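Local atomic coordinates of alpha-galactosidase (Lactobacillus brevis, PDB entry 3MI6), a protein that probably hydrolyses terminal, non-reducing alpha-D-galactose residues from alpha-galactosides, as a member of glycoside hydrolase family 36. Residues Tyr459-Lys462 / Leu463-Met467. Residues are numbered along the deposited sequence; the frame is centred on the assembly and turned at random.
Sequences YLFK and LMSQM
Phe461 O is gripped twice by Ser465: the side-chain OG donates to it at 2.6 Å, and the backbone N of Ser465 reaches the same Phe461 O at 3.1 Å. The two donors arrive from opposite faces of the carbonyl plane, and the amide bond is nearly straight (167°). A chi1 of 47° sets the hydroxyl between its own backbone N and carbonyl carbon, which turns it back toward the carbonyl of Phe461, one turn earlier in the helix. There OG also lies over one face of the Phe461 ring, offset toward the rim, 3.8 Å from Phe461 CE2. An alanine here would keep the amide bond but would probably leave Phe461 O without its second donor and this ring face without its hydroxyl neighbour. The same ring makes a cation-pi contact with Arg514.

On another side of the helix, Tyr459 and Leu463 run alongside each other and point the same way, with Leu463 CD1 3.6 Å from Tyr459 CZ. Trp431 meets the tyrosine ring edge-to-face. The selenomethionine Met464 bends at its last torsion, bringing its methyl CE to 3.7 Å from Leu460 CB; both side chains pack on Leu511 of helix 500-518. At the exposed side the extended Lys462 chain passes obliquely by Gln466, its CG and CE lying beside Gln466 NE2. Beneath these side chains run i-to-i+4 backbone bonds, such as Met464 N to Leu460 O at 2.9 Å. The arrangement is that of an amphipathic outer helix of a TIM barrel: helix 454-471 lies in the crossover between the neighbouring parallel strands 408-413 and 475-478, and the buried side chain of Met464 lies about 5 Å from that of Trp478, a predicted substrate-binding residue.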
# COMPACT_ATOMS: atom_id res chain seq x y z
N TYR D 459 -3.09 41.32 -38.96
CA TYR D 459 -1.75 41.36 -39.52
C TYR D 459 -1.22 39.95 -39.73
O TYR D 459 -0.55 39.67 -40.73
CB TYR D 459 -0.82 42.15 -38.61
CG TYR D 459 0.64 42.12 -39.01
CD1 TYR D 459 1.13 42.96 -40.01
CD2 TYR D 459 1.53 41.26 -38.39
CE1 TYR D 459 2.48 42.93 -40.39
CE2 TYR D 459 2.86 41.22 -38.75
CZ TYR D 459 3.34 42.06 -39.75
OH TYR D 459 4.66 42.01 -40.10
N LEU D 460 -1.53 39.06 -38.79
CA LEU D 460 -1.04 37.70 -38.87
C LEU D 460 -1.83 36.91 -39.91
O LEU D 460 -1.24 36.19 -40.72
CB LEU D 460 -1.10 37.02 -37.51
CG LEU D 460 -0.13 37.62 -36.49
CD1 LEU D 460 -0.32 36.99 -35.13
CD2 LEU D 460 1.30 37.47 -36.96
N PHE D 461 -3.15 37.06 -39.90
CA PHE D 461 -3.97 36.40 -40.90
C PHE D 461 -3.52 36.78 -42.31
O PHE D 461 -3.39 35.92 -43.17
CB PHE D 461 -5.44 36.72 -40.74
CG PHE D 461 -6.27 36.26 -41.90
CD1 PHE D 461 -6.81 34.98 -41.92
CD2 PHE D 461 -6.49 37.08 -42.98
CE1 PHE D 461 -7.56 34.54 -42.99
CE2 PHE D 461 -7.24 36.66 -44.05
CZ PHE D 461 -7.77 35.39 -44.06
N LYS D 462 -3.30 38.07 -42.54
CA LYS D 462 -2.87 38.51 -43.86
C LYS D 462 -1.53 37.91 -44.26
O LYS D 462 -1.39 37.43 -45.38
CB LYS D 462 -2.82 40.04 -43.94
CG LYS D 462 -2.15 40.54 -45.21
CD LYS D 462 -2.14 42.06 -45.33
CE LYS D 462 -1.15 42.51 -46.40
NZ LYS D 462 -0.86 43.97 -46.32
N LEU D 463 -0.56 37.92 -43.35
CA LEU D 463 0.77 37.38 -43.61
C LEU D 463 0.80 35.87 -43.89
O LEU D 463 1.58 35.39 -44.73
CB LEU D 463 1.72 37.71 -42.47
CG LEU D 463 2.76 38.73 -42.92
CD1 LEU D 463 3.74 39.11 -41.83
CD2 LEU D 463 3.48 38.17 -44.13
N MSE D 464 -0.04 35.12 -43.19
CA MSE D 464 -0.05 33.68 -43.35
C MSE D 464 -0.80 33.21 -44.60
O MSE D 464 -0.33 32.32 -45.30
CB MSE D 464 -0.60 33.01 -42.09
CG MSE D 464 0.38 33.07 -40.95
SE MSE D 464 -0.20 32.06 -39.39
CE MSE D 464 -0.19 33.50 -38.11
N SER D 465 -1.95 33.83 -44.87
CA SER D 465 -2.71 33.50 -46.07
C SER D 465 -1.93 33.87 -47.32
O SER D 465 -2.00 33.18 -48.33
CB SER D 465 -4.08 34.19 -46.05
OG SER D 465 -3.95 35.54 -45.69
N GLN D 466 -1.15 34.94 -47.24
CA GLN D 466 -0.31 35.31 -48.37
C GLN D 466 0.69 34.21 -48.66
O GLN D 466 1.09 34.01 -49.81
CB GLN D 466 0.41 36.63 -48.12
CG GLN D 466 -0.52 37.83 -48.14
CD GLN D 466 0.23 39.15 -48.06
OE1 GLN D 466 1.42 39.19 -47.74
NE2 GLN D 466 -0.48 40.24 -48.34
N MSE D 467 1.08 33.49 -47.61
CA MSE D 467 2.07 32.43 -47.73
C MSE D 467 1.46 31.10 -48.18
O MSE D 467 2.09 30.31 -48.89
CB MSE D 467 2.81 32.26 -46.41
CG MSE D 467 4.10 31.44 -46.53
SE MSE D 467 5.48 32.28 -47.65
CE MSE D 467 5.39 34.08 -46.89